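Side-chain contacts in aspartate--tRNA(Asp/Asn) ligase (Thermus thermophilus, PDB 1N9W), which attaches L-aspartate to both tRNA(Asp) and tRNA(Asn), first activating the amino acid with ATP and then transferring it to the acceptor end of the tRNA: residues Leu54-Leu59 against Arg112-Arg117; Leu125-Ala130 against Asp251-Leu256; Ala129-Gly134 against Arg396-Leu401. One frame throughout, in Å; residues are numbered along the deposited sequence.

Along the chain, interaction 1 closes before the other two open. It joins the OB-fold anticodon-binding domain, through the turn that leads into strand 58-67, to the short helix 112-115 of the class II synthetase part. Interactions 2 and 3 both begin on the next helix, 119-141, share Ala129 and Ala130, and have centres about 9 Å apart; from there they reach helix 250-255 and helix 394-402. The centre of interaction 1 lies about 19 Å from that of interaction 2, yet Leu116 CD1 packs on Leu125 CD1 at 4.2 Å. All three touch the second subunit, so contacts within the chain and contacts between subunits lie close together.

Interaction 1. Residues Leu54-Leu59 against Arg112-Arg117; sequences LPESAL and RYVTLR
Glu56 and Val114 bring the two backbones nearest, their CA atoms 8.6 Å apart, with Glu56 at the third position of a type II beta turn from Leu54 to Ser57 and Val114 in the short helix 112-115. Across this gap the side chains of Glu56 and Arg117 run alongside each other, pointing opposite ways. The arginine chain stays straight from CG to NE (chi2 -178°) and carries NH1 to the acid, 2.9 Å from Glu56 OE1, in a salt bridge with an N-H...O angle of 155°. The oxygen lies almost in the guanidinium plane and offers its anti lone pair, while the carboxylate is turned 59° against that plane. The same OE1 also pairs with Arg37, and NH1 also donates a hydrogen bond to the backbone oxygen of Tyr382 of the second subunit; both charged atoms are thus gripped twice in a buried setting. Beside them Glu56 CG rests on Val114 CG2 at 4.3 Å. A leucine in place of Arg117 would probably take one of the two arginine partners from Glu56 OE1 and leave Tyr382 O of the second subunit without this donor. The bridge is an interdomain contact, binding the OB-fold anticodon-binding domain to the class II synthetase domain beside the dimer interface.

Interaction 2. Residues Leu125-Ala130 against Asp251-Leu256; sequences LKVQAA and DEIRLL
Lys126 lays the start of its side chain over the carboxylate end of Glu252, its CG 3.4 Å from Glu252 CD and at similar distances from both carboxylate oxygens. The aliphatic part of the lysine does the touching: CB adds a contact with Glu252 CG at 3.7 Å, and the two chains cross obliquely. With CG anti to the backbone N (chi1 -179°) and a bend at chi2 (62°), the lysine turns its amino group away from the acid. NZ and Glu252 OE2 remain 5.8 Å apart, so the opposite charges may attract at a distance but form no salt bridge. The ammonium group instead makes a weak hydrogen bond to Thr145 of the second subunit, which places this edge of the contact at the dimer interface.

Helix 119-141 and helix 250-255 pack here within the class II synthetase domain, their short segments crossing at -135° with axes 9.7 Å apart. Followed by strand 145-146 and touching the second subunit, helix 119-141 is consistent with the motif 1 helix of class II synthetases, which lies at the dimer interface. Val127, one residue on from Lys126, supplies the apolar half of the contact. Its CG2 branch meets Glu252 CB at 3.6 Å, the valine and glutamate side chains running past one another in opposite senses. That same methyl reaches Ile253 CG1 at 4.1 Å, where the two branched side chains meet at about a right angle; one methyl thus touches two successive residues of the opposing helix. Val127 also packs on Leu402 of helix 394-402, while Ile253 rests on Ala245 and Leu246 of helix 227-248, which precedes helix 250-255 almost directly in the chain.

Interaction 3. Residues Ala129-Gly134 against Arg396-Leu401; sequences AALVRG and RLTQKL
This is a buried helix-to-helix contact near the centre of the chain, within the class II catalytic domain, where helix 119-141 meets helix 394-402 with Leu131 as the residue reaching across. The short segments cross at 124° with their axes 11.0 Å apart, a span bridged by one leucine and three residues opposite. The two methyls of Leu131 divide the work. CD1 lies 3.3 Å from Thr398 OG1, a close van der Waals contact with a hydroxyl whose hydrogen-bonding partner is Ala394 O, one turn back in its own helix; the threonine therefore offers the leucine an oxygen already engaged. The same CD1 packs more loosely on Leu397 CG at 4.5 Å. Its sister methyl CD2 reaches Leu401 CD2 at 4.1 Å, the two leucines meeting tip to tip; a chi1 of -176° swings the Leu401 branch clear of its own backbone N and toward that methyl.

The same helix carries Arg396 of the predicted ATP site, whose NH1 hydrogen-bonds Glu345 O; following strand 387-393, it is consistent with motif 3 of class II synthetases, and its first turn probably borders the nucleotide. Around the contact, Leu131 also rests on Leu242 and Ala245 of helix 227-248, Leu397 lies against Ile346 of strand 344-351, and Leu401 touches Phe341 of strand 336-341, setting helix 394-402 between helix 119-141 and the catalytic sheet.

Interaction 1. Residues Leu54-Leu59 against Arg112-Arg117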
ATOM      1  N   LEU B  54      -7.217 -30.032  20.875  1.00 20.60           N
ATOM      2  CA  LEU B  54      -6.026 -30.290  20.064  1.00 19.66           C
ATOM      3  C   LEU B  54      -5.198 -29.033  19.805  1.00 19.86           C
ATOM      4  O   LEU B  54      -5.664 -27.915  20.007  1.00 17.80           O
ATOM      5  CB  LEU B  54      -6.422 -30.914  18.707  1.00 18.17           C
ATOM      6  CG  LEU B  54      -6.899 -32.375  18.691  1.00 24.25           C
ATOM      7  CD1 LEU B  54      -7.466 -32.766  17.298  1.00 22.18           C
ATOM      8  CD2 LEU B  54      -5.723 -33.279  19.060  1.00 19.93           C
ATOM      9  N   PRO B  55      -3.936 -29.214  19.373  1.00 19.74           N
ATOM     10  CA  PRO B  55      -3.074 -28.067  19.081  1.00 19.25           C
ATOM     11  C   PRO B  55      -3.723 -27.255  17.953  1.00 20.34           C
ATOM     12  O   PRO B  55      -4.444 -27.810  17.112  1.00 19.81           O
ATOM     13  CB  PRO B  55      -1.764 -28.717  18.645  1.00 18.53           C
ATOM     14  CG  PRO B  55      -1.744 -29.990  19.433  1.00 21.21           C
ATOM     15  CD  PRO B  55      -3.170 -30.474  19.354  1.00 18.13           C
ATOM     16  N   GLU B  56      -3.450 -25.955  17.953  1.00 19.09           N
ATOM     17  CA  GLU B  56      -3.976 -25.002  16.982  1.00 20.00           C
ATOM     18  C   GLU B  56      -5.438 -24.628  17.227  1.00 18.74           C
ATOM     19  O   GLU B  56      -6.097 -24.059  16.358  1.00 22.41           O
ATOM     20  CB  GLU B  56      -3.778 -25.497  15.535  1.00 19.70           C
ATOM     21  CG  GLU B  56      -2.335 -25.372  15.021  1.00 19.93           C
ATOM     22  CD  GLU B  56      -1.686 -24.020  15.342  1.00 22.52           C
ATOM     23  OE1 GLU B  56      -2.324 -22.964  15.121  1.00 22.18           O
ATOM     24  OE2 GLU B  56      -0.530 -24.014  15.818  1.00 20.08           O
ATOM     25  N   SER B  57      -5.960 -24.960  18.402  1.00 18.56           N
ATOM     26  CA  SER B  57      -7.331 -24.574  18.730  1.00 18.85           C
ATOM     27  C   SER B  57      -7.228 -23.113  19.156  1.00 18.55           C
ATOM     28  O   SER B  57      -6.207 -22.698  19.723  1.00 18.82           O
ATOM     29  CB  SER B  57      -7.885 -25.409  19.894  1.00 18.77           C
ATOM     30  OG  SER B  57      -8.345 -26.675  19.461  1.00 19.73           O
ATOM     31  N   ALA B  58      -8.258 -22.325  18.870  1.00 18.51           N
ATOM     32  CA  ALA B  58      -8.262 -20.920  19.265  1.00 17.30           C
ATOM     33  C   ALA B  58      -8.760 -20.890  20.703  1.00 18.35           C
ATOM     34  O   ALA B  58      -9.777 -21.507  21.026  1.00 16.19           O
ATOM     35  CB  ALA B  58      -9.182 -20.115  18.360  1.00 15.83           C
ATOM     36  N   LEU B  59      -8.047 -20.172  21.562  1.00 18.51           N
ATOM     37  CA  LEU B  59      -8.406 -20.110  22.975  1.00 19.74           C
ATOM     38  C   LEU B  59      -8.459 -18.726  23.600  1.00 20.60           C
ATOM     39  O   LEU B  59      -7.905 -17.748  23.093  1.00 19.59           O
ATOM     40  CB  LEU B  59      -7.390 -20.899  23.798  1.00 20.50           C
ATOM     41  CG  LEU B  59      -6.943 -22.304  23.448  1.00 23.63           C
ATOM     42  CD1 LEU B  59      -5.846 -22.680  24.423  1.00 22.95           C
ATOM     43  CD2 LEU B  59      -8.099 -23.278  23.523  1.00 23.50           C
ATOM     44  N   ARG B 112       1.009 -24.536   3.911  1.00 42.65           N
ATOM     45  CA  ARG B 112       0.983 -23.113   4.228  1.00 42.46           C
ATOM     46  C   ARG B 112      -0.174 -22.651   5.111  1.00 38.62           C
ATOM     47  O   ARG B 112       0.047 -22.027   6.146  1.00 37.72           O
ATOM     48  CB  ARG B 112       0.958 -22.289   2.934  1.00 45.64           C
ATOM     49  CG  ARG B 112       2.297 -22.091   2.242  1.00 50.50           C
ATOM     50  CD  ARG B 112       3.192 -21.141   3.019  1.00 54.44           C
ATOM     51  NE  ARG B 112       4.124 -20.440   2.140  1.00 59.13           N
ATOM     52  CZ  ARG B 112       5.044 -19.575   2.557  1.00 61.45           C
ATOM     53  NH1 ARG B 112       5.163 -19.304   3.850  1.00 60.90           N
ATOM     54  NH2 ARG B 112       5.843 -18.973   1.680  1.00 63.01           N
ATOM     55  N   TYR B 113      -1.401 -22.946   4.685  1.00 34.56           N
ATOM     56  CA  TYR B 113      -2.593 -22.521   5.417  1.00 32.16           C
ATOM     57  C   TYR B 113      -2.501 -22.687   6.933  1.00 30.49           C
ATOM     58  O   TYR B 113      -3.245 -22.047   7.673  1.00 28.82           O
ATOM     59  CB  TYR B 113      -3.846 -23.229   4.863  1.00 32.46           C
ATOM     60  CG  TYR B 113      -3.873 -24.737   5.031  1.00 34.58           C
ATOM     61  CD1 TYR B 113      -4.399 -25.319   6.183  1.00 34.27           C
ATOM     62  CD2 TYR B 113      -3.308 -25.577   4.068  1.00 35.94           C
ATOM     63  CE1 TYR B 113      -4.353 -26.696   6.383  1.00 36.84           C
ATOM     64  CE2 TYR B 113      -3.257 -26.961   4.258  1.00 38.26           C
ATOM     65  CZ  TYR B 113      -3.776 -27.512   5.419  1.00 39.13           C
ATOM     66  OH  TYR B 113      -3.674 -28.867   5.639  1.00 41.67           O
ATOM     67  N   VAL B 114      -1.578 -23.526   7.399  1.00 28.16           N
ATOM     68  CA  VAL B 114      -1.428 -23.739   8.827  1.00 27.40           C
ATOM     69  C   VAL B 114       0.014 -23.537   9.333  1.00 26.63           C
ATOM     70  O   VAL B 114       0.221 -22.986  10.422  1.00 25.09           O
ATOM     71  CB  VAL B 114      -1.997 -25.136   9.227  1.00 28.88           C
ATOM     72  CG1 VAL B 114      -1.196 -26.251   8.552  1.00 29.56           C
ATOM     73  CG2 VAL B 114      -1.994 -25.286  10.737  1.00 30.21           C
ATOM     74  N   THR B 115       1.006 -23.950   8.550  1.00 25.17           N
ATOM     75  CA  THR B 115       2.411 -23.793   8.948  1.00 25.55           C
ATOM     76  C   THR B 115       2.848 -22.333   8.953  1.00 25.52           C
ATOM     77  O   THR B 115       3.827 -21.973   9.604  1.00 27.29           O
ATOM     78  CB  THR B 115       3.367 -24.559   7.996  1.00 24.42           C
ATOM     79  OG1 THR B 115       3.140 -24.141   6.636  1.00 26.10           O
ATOM     80  CG2 THR B 115       3.138 -26.046   8.109  1.00 23.77           C
ATOM     81  N   LEU B 116       2.119 -21.485   8.238  1.00 24.88           N
ATOM     82  CA  LEU B 116       2.479 -20.072   8.194  1.00 25.80           C
ATOM     83  C   LEU B 116       2.215 -19.392   9.534  1.00 24.20           C
ATOM     84  O   LEU B 116       2.688 -18.279   9.780  1.00 22.34           O
ATOM     85  CB  LEU B 116       1.711 -19.380   7.077  1.00 29.10           C
ATOM     86  CG  LEU B 116       2.255 -18.052   6.561  1.00 31.18           C
ATOM     87  CD1 LEU B 116       3.793 -18.007   6.600  1.00 32.35           C
ATOM     88  CD2 LEU B 116       1.745 -17.886   5.143  1.00 32.54           C
ATOM     89  N   ARG B 117       1.475 -20.073  10.404  1.00 21.31           N
ATOM     90  CA  ARG B 117       1.168 -19.515  11.710  1.00 23.60           C
ATOM     91  C   ARG B 117       2.404 -19.529  12.616  1.00 23.93           C
ATOM     92  O   ARG B 117       2.474 -18.771  13.576  1.00 25.05           O
ATOM     93  CB  ARG B 117       0.016 -20.291  12.362  1.00 20.20           C
ATOM     94  CG  ARG B 117      -1.315 -20.177  11.640  1.00 22.54           C
ATOM     95  CD  ARG B 117      -2.359 -20.954  12.411  1.00 23.94           C
ATOM     96  NE  ARG B 117      -3.674 -20.997  11.789  1.00 19.13           N
ATOM     97  CZ  ARG B 117      -4.714 -21.632  12.327  1.00 20.09           C
ATOM     98  NH1 ARG B 117      -4.571 -22.263  13.483  1.00 16.52           N
ATOM     99  NH2 ARG B 117      -5.902 -21.635  11.722  1.00 15.71           N
TER

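Interaction 2. Residues Leu125-Ala130 against Asp251-Leu256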
ATOM      1  N   LEU B 125       7.196 -11.971   6.780  1.00 25.22           N
ATOM      2  CA  LEU B 125       6.097 -11.187   6.231  1.00 26.55           C
ATOM      3  C   LEU B 125       5.836  -9.950   7.101  1.00 23.83           C
ATOM      4  O   LEU B 125       5.467  -8.887   6.595  1.00 24.83           O
ATOM      5  CB  LEU B 125       4.823 -12.053   6.126  1.00 27.58           C
ATOM      6  CG  LEU B 125       4.885 -13.288   5.211  1.00 29.42           C
ATOM      7  CD1 LEU B 125       3.551 -14.030   5.216  1.00 30.79           C
ATOM      8  CD2 LEU B 125       5.227 -12.851   3.786  1.00 30.98           C
ATOM      9  N   LYS B 126       6.044 -10.101   8.404  1.00 22.76           N
ATOM     10  CA  LYS B 126       5.853  -9.015   9.357  1.00 23.43           C
ATOM     11  C   LYS B 126       6.939  -7.964   9.096  1.00 23.71           C
ATOM     12  O   LYS B 126       6.683  -6.758   9.121  1.00 21.74           O
ATOM     13  CB  LYS B 126       5.961  -9.558  10.785  1.00 24.28           C
ATOM     14  CG  LYS B 126       5.760  -8.541  11.899  1.00 29.13           C
ATOM     15  CD  LYS B 126       4.370  -7.939  11.870  1.00 28.88           C
ATOM     16  CE  LYS B 126       4.114  -7.058  13.091  1.00 32.59           C
ATOM     17  NZ  LYS B 126       2.865  -6.234  12.921  1.00 31.72           N
ATOM     18  N   VAL B 127       8.150  -8.437   8.825  1.00 22.95           N
ATOM     19  CA  VAL B 127       9.260  -7.543   8.550  1.00 23.46           C
ATOM     20  C   VAL B 127       9.023  -6.837   7.216  1.00 21.76           C
ATOM     21  O   VAL B 127       9.269  -5.641   7.088  1.00 20.84           O
ATOM     22  CB  VAL B 127      10.605  -8.338   8.541  1.00 23.96           C
ATOM     23  CG1 VAL B 127      11.747  -7.453   8.053  1.00 20.21           C
ATOM     24  CG2 VAL B 127      10.908  -8.838   9.956  1.00 22.76           C
ATOM     25  N   GLN B 128       8.510  -7.572   6.234  1.00 23.53           N
ATOM     26  CA  GLN B 128       8.234  -6.977   4.922  1.00 24.07           C
ATOM     27  C   GLN B 128       7.205  -5.843   5.032  1.00 23.85           C
ATOM     28  O   GLN B 128       7.337  -4.820   4.368  1.00 23.85           O
ATOM     29  CB  GLN B 128       7.701  -8.024   3.958  1.00 23.54           C
ATOM     30  CG  GLN B 128       7.507  -7.492   2.546  1.00 27.97           C
ATOM     31  CD  GLN B 128       6.978  -8.548   1.612  1.00 28.61           C
ATOM     32  OE1 GLN B 128       5.769  -8.697   1.442  1.00 30.77           O
ATOM     33  NE2 GLN B 128       7.885  -9.311   1.013  1.00 31.50           N
ATOM     34  N   ALA B 129       6.181  -6.047   5.861  1.00 22.31           N
ATOM     35  CA  ALA B 129       5.156  -5.038   6.036  1.00 21.98           C
ATOM     36  C   ALA B 129       5.797  -3.801   6.632  1.00 21.78           C
ATOM     37  O   ALA B 129       5.425  -2.670   6.306  1.00 20.10           O
ATOM     38  CB  ALA B 129       4.036  -5.548   6.946  1.00 21.08           C
ATOM     39  N   ALA B 130       6.772  -4.001   7.510  1.00 22.80           N
ATOM     40  CA  ALA B 130       7.439  -2.855   8.112  1.00 22.54           C
ATOM     41  C   ALA B 130       8.260  -2.130   7.041  1.00 23.03           C
ATOM     42  O   ALA B 130       8.160  -0.911   6.917  1.00 22.88           O
ATOM     43  CB  ALA B 130       8.325  -3.312   9.276  1.00 22.78           C
ATOM     44  N   ASP B 251      11.492  -7.769  17.302  1.00 28.45           N
ATOM     45  CA  ASP B 251      11.388  -9.153  17.753  1.00 28.76           C
ATOM     46  C   ASP B 251      11.494 -10.153  16.617  1.00 28.66           C
ATOM     47  O   ASP B 251      12.127 -11.200  16.759  1.00 29.65           O
ATOM     48  CB  ASP B 251      10.077  -9.375  18.505  1.00 29.97           C
ATOM     49  CG  ASP B 251      10.003  -8.566  19.774  1.00 31.97           C
ATOM     50  OD1 ASP B 251      11.076  -8.288  20.360  1.00 32.88           O
ATOM     51  OD2 ASP B 251       8.880  -8.213  20.206  1.00 32.20           O
ATOM     52  N   GLU B 252      10.861  -9.838  15.494  1.00 27.12           N
ATOM     53  CA  GLU B 252      10.905 -10.711  14.336  1.00 26.58           C
ATOM     54  C   GLU B 252      12.348 -10.823  13.831  1.00 27.45           C
ATOM     55  O   GLU B 252      12.846 -11.915  13.536  1.00 26.19           O
ATOM     56  CB  GLU B 252      10.005 -10.162  13.218  1.00 25.43           C
ATOM     57  CG  GLU B 252       8.500 -10.432  13.357  1.00 25.73           C
ATOM     58  CD  GLU B 252       7.804  -9.606  14.447  1.00 25.84           C
ATOM     59  OE1 GLU B 252       8.270  -8.497  14.769  1.00 25.50           O
ATOM     60  OE2 GLU B 252       6.771 -10.069  14.955  1.00 27.66           O
ATOM     61  N   ILE B 253      13.024  -9.688  13.740  1.00 27.53           N
ATOM     62  CA  ILE B 253      14.399  -9.682  13.266  1.00 29.68           C
ATOM     63  C   ILE B 253      15.290 -10.526  14.176  1.00 32.46           C
ATOM     64  O   ILE B 253      16.047 -11.375  13.699  1.00 32.43           O
ATOM     65  CB  ILE B 253      14.917  -8.245  13.177  1.00 27.94           C
ATOM     66  CG1 ILE B 253      14.194  -7.538  12.023  1.00 26.10           C
ATOM     67  CG2 ILE B 253      16.430  -8.239  12.987  1.00 28.51           C
ATOM     68  CD1 ILE B 253      14.346  -6.036  12.017  1.00 25.87           C
ATOM     69  N   ARG B 254      15.183 -10.305  15.482  1.00 34.17           N
ATOM     70  CA  ARG B 254      15.977 -11.062  16.441  1.00 35.20           C
ATOM     71  C   ARG B 254      15.615 -12.545  16.446  1.00 36.42           C
ATOM     72  O   ARG B 254      16.491 -13.405  16.541  1.00 37.82           O
ATOM     73  CB  ARG B 254      15.808 -10.479  17.843  1.00 35.82           C
ATOM     74  CG  ARG B 254      16.551  -9.172  18.055  1.00 37.63           C
ATOM     75  CD  ARG B 254      16.492  -8.753  19.512  1.00 40.34           C
ATOM     76  NE  ARG B 254      15.166  -8.255  19.896  1.00 40.15           N
ATOM     77  CZ  ARG B 254      14.689  -7.068  19.538  1.00 40.69           C
ATOM     78  NH1 ARG B 254      15.428  -6.256  18.788  1.00 41.51           N
ATOM     79  NH2 ARG B 254      13.485  -6.684  19.938  1.00 39.93           N
ATOM     80  N   LEU B 255      14.327 -12.847  16.340  1.00 36.08           N
ATOM     81  CA  LEU B 255      13.875 -14.235  16.339  1.00 35.29           C
ATOM     82  C   LEU B 255      14.519 -15.026  15.198  1.00 35.82           C
ATOM     83  O   LEU B 255      14.956 -16.160  15.386  1.00 36.38           O
ATOM     84  CB  LEU B 255      12.352 -14.274  16.211  1.00 35.77           C
ATOM     85  CG  LEU B 255      11.714 -15.633  15.918  1.00 35.19           C
ATOM     86  CD1 LEU B 255      11.765 -16.512  17.163  1.00 36.08           C
ATOM     87  CD2 LEU B 255      10.284 -15.417  15.459  1.00 33.35           C
ATOM     88  N   LEU B 256      14.576 -14.425  14.012  1.00 36.22           N
ATOM     89  CA  LEU B 256      15.175 -15.098  12.862  1.00 37.60           C
ATOM     90  C   LEU B 256      16.698 -15.038  12.967  1.00 38.11           C
ATOM     91  O   LEU B 256      17.412 -15.613  12.150  1.00 36.92           O
ATOM     92  CB  LEU B 256      14.696 -14.443  11.560  1.00 37.04           C
ATOM     93  CG  LEU B 256      13.181 -14.455  11.312  1.00 36.28           C
ATOM     94  CD1 LEU B 256      12.827 -13.553  10.147  1.00 33.86           C
ATOM     95  CD2 LEU B 256      12.718 -15.874  11.053  1.00 34.42           C
TER

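Interaction 3. Residues Ala129-Gly134 against Arg396-Leu401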
ATOM      1  N   ALA B 129       6.181  -6.047   5.861  1.00 22.31           N
ATOM      2  CA  ALA B 129       5.156  -5.038   6.036  1.00 21.98           C
ATOM      3  C   ALA B 129       5.797  -3.801   6.632  1.00 21.78           C
ATOM      4  O   ALA B 129       5.425  -2.670   6.306  1.00 20.10           O
ATOM      5  CB  ALA B 129       4.036  -5.548   6.946  1.00 21.08           C
ATOM      6  N   ALA B 130       6.772  -4.001   7.510  1.00 22.80           N
ATOM      7  CA  ALA B 130       7.439  -2.855   8.112  1.00 22.54           C
ATOM      8  C   ALA B 130       8.260  -2.130   7.041  1.00 23.03           C
ATOM      9  O   ALA B 130       8.160  -0.911   6.917  1.00 22.88           O
ATOM     10  CB  ALA B 130       8.325  -3.312   9.276  1.00 22.78           C
ATOM     11  N   LEU B 131       9.035  -2.868   6.243  1.00 22.78           N
ATOM     12  CA  LEU B 131       9.845  -2.242   5.177  1.00 22.70           C
ATOM     13  C   LEU B 131       8.998  -1.400   4.221  1.00 22.62           C
ATOM     14  O   LEU B 131       9.396  -0.305   3.823  1.00 22.82           O
ATOM     15  CB  LEU B 131      10.579  -3.314   4.364  1.00 20.88           C
ATOM     16  CG  LEU B 131      11.619  -4.159   5.113  1.00 23.29           C
ATOM     17  CD1 LEU B 131      11.975  -5.378   4.288  1.00 21.39           C
ATOM     18  CD2 LEU B 131      12.857  -3.317   5.420  1.00 19.61           C
ATOM     19  N   VAL B 132       7.838  -1.919   3.842  1.00 22.08           N
ATOM     20  CA  VAL B 132       6.962  -1.198   2.929  1.00 20.86           C
ATOM     21  C   VAL B 132       6.389   0.056   3.598  1.00 23.02           C
ATOM     22  O   VAL B 132       6.214   1.095   2.947  1.00 22.66           O
ATOM     23  CB  VAL B 132       5.825  -2.126   2.443  1.00 19.74           C
ATOM     24  CG1 VAL B 132       4.827  -1.353   1.602  1.00 18.90           C
ATOM     25  CG2 VAL B 132       6.418  -3.276   1.636  1.00 15.81           C
ATOM     26  N   ARG B 133       6.097  -0.035   4.896  1.00 23.11           N
ATOM     27  CA  ARG B 133       5.567   1.111   5.631  1.00 23.98           C
ATOM     28  C   ARG B 133       6.631   2.218   5.611  1.00 23.59           C
ATOM     29  O   ARG B 133       6.319   3.391   5.380  1.00 23.20           O
ATOM     30  CB  ARG B 133       5.235   0.714   7.084  1.00 23.14           C
ATOM     31  CG  ARG B 133       4.641   1.833   7.958  1.00 23.75           C
ATOM     32  CD  ARG B 133       4.542   1.374   9.423  1.00 25.08           C
ATOM     33  NE  ARG B 133       3.775   0.138   9.513  1.00 30.92           N
ATOM     34  CZ  ARG B 133       4.128  -0.933  10.215  1.00 30.02           C
ATOM     35  NH1 ARG B 133       5.253  -0.939  10.922  1.00 27.56           N
ATOM     36  NH2 ARG B 133       3.364  -2.019  10.180  1.00 31.21           N
ATOM     37  N   GLY B 134       7.888   1.831   5.833  1.00 23.39           N
ATOM     38  CA  GLY B 134       8.985   2.791   5.819  1.00 23.60           C
ATOM     39  C   GLY B 134       9.135   3.403   4.444  1.00 22.59           C
ATOM     40  O   GLY B 134       9.426   4.592   4.299  1.00 23.02           O
ATOM     41  N   ARG B 396      13.029  -9.972  -2.404  1.00 30.28           N
ATOM     42  CA  ARG B 396      14.472 -10.219  -2.437  1.00 31.23           C
ATOM     43  C   ARG B 396      15.165  -9.456  -1.328  1.00 30.42           C
ATOM     44  O   ARG B 396      16.054  -9.981  -0.656  1.00 29.04           O
ATOM     45  CB  ARG B 396      15.066  -9.791  -3.772  1.00 32.92           C
ATOM     46  CG  ARG B 396      14.764 -10.735  -4.887  1.00 36.86           C
ATOM     47  CD  ARG B 396      15.434 -10.276  -6.152  1.00 40.68           C
ATOM     48  NE  ARG B 396      15.290 -11.287  -7.188  1.00 45.17           N
ATOM     49  CZ  ARG B 396      15.742 -11.164  -8.430  1.00 47.41           C
ATOM     50  NH1 ARG B 396      16.380 -10.063  -8.814  1.00 47.05           N
ATOM     51  NH2 ARG B 396      15.549 -12.152  -9.291  1.00 47.85           N
ATOM     52  N   LEU B 397      14.763  -8.204  -1.156  1.00 29.49           N
ATOM     53  CA  LEU B 397      15.341  -7.381  -0.116  1.00 29.52           C
ATOM     54  C   LEU B 397      15.117  -8.068   1.224  1.00 29.48           C
ATOM     55  O   LEU B 397      16.051  -8.267   1.998  1.00 29.07           O
ATOM     56  CB  LEU B 397      14.678  -6.006  -0.111  1.00 29.22           C
ATOM     57  CG  LEU B 397      15.028  -5.059   1.038  1.00 27.64           C
ATOM     58  CD1 LEU B 397      16.541  -4.887   1.152  1.00 27.86           C
ATOM     59  CD2 LEU B 397      14.345  -3.736   0.773  1.00 25.93           C
ATOM     60  N   THR B 398      13.867  -8.445   1.473  1.00 29.76           N
ATOM     61  CA  THR B 398      13.474  -9.102   2.719  1.00 28.79           C
ATOM     62  C   THR B 398      14.233 -10.404   2.907  1.00 30.35           C
ATOM     63  O   THR B 398      14.703 -10.710   4.002  1.00 29.29           O
ATOM     64  CB  THR B 398      11.955  -9.420   2.727  1.00 27.61           C
ATOM     65  OG1 THR B 398      11.207  -8.198   2.698  1.00 28.04           O
ATOM     66  CG2 THR B 398      11.573 -10.214   3.966  1.00 25.23           C
ATOM     67  N   GLN B 399      14.334 -11.169   1.828  1.00 31.33           N
ATOM     68  CA  GLN B 399      15.025 -12.452   1.849  1.00 33.38           C
ATOM     69  C   GLN B 399      16.479 -12.291   2.282  1.00 32.61           C
ATOM     70  O   GLN B 399      16.927 -12.896   3.259  1.00 32.93           O
ATOM     71  CB  GLN B 399      14.990 -13.084   0.460  1.00 35.26           C
ATOM     72  CG  GLN B 399      15.548 -14.488   0.396  1.00 37.62           C
ATOM     73  CD  GLN B 399      16.423 -14.698  -0.820  1.00 39.86           C
ATOM     74  OE1 GLN B 399      16.114 -14.219  -1.914  1.00 40.31           O
ATOM     75  NE2 GLN B 399      17.522 -15.422  -0.641  1.00 41.99           N
ATOM     76  N   LYS B 400      17.215 -11.473   1.544  1.00 32.61           N
ATOM     77  CA  LYS B 400      18.614 -11.245   1.844  1.00 33.20           C
ATOM     78  C   LYS B 400      18.847 -10.558   3.182  1.00 32.81           C
ATOM     79  O   LYS B 400      19.852 -10.806   3.852  1.00 33.70           O
ATOM     80  CB  LYS B 400      19.266 -10.454   0.703  1.00 33.58           C
ATOM     81  CG  LYS B 400      19.656 -11.343  -0.463  1.00 37.04           C
ATOM     82  CD  LYS B 400      20.721 -12.343  -0.004  1.00 38.41           C
ATOM     83  CE  LYS B 400      21.009 -13.399  -1.045  1.00 40.80           C
ATOM     84  NZ  LYS B 400      22.139 -14.265  -0.622  1.00 43.21           N
ATOM     85  N   LEU B 401      17.908  -9.712   3.586  1.00 32.32           N
ATOM     86  CA  LEU B 401      18.018  -8.997   4.856  1.00 30.03           C
ATOM     87  C   LEU B 401      17.915  -9.957   6.033  1.00 30.07           C
ATOM     88  O   LEU B 401      18.611  -9.804   7.034  1.00 28.91           O
ATOM     89  CB  LEU B 401      16.902  -7.958   4.969  1.00 31.42           C
ATOM     90  CG  LEU B 401      16.903  -7.050   6.201  1.00 32.22           C
ATOM     91  CD1 LEU B 401      18.068  -6.079   6.109  1.00 32.32           C
ATOM     92  CD2 LEU B 401      15.591  -6.267   6.277  1.00 33.14           C
TER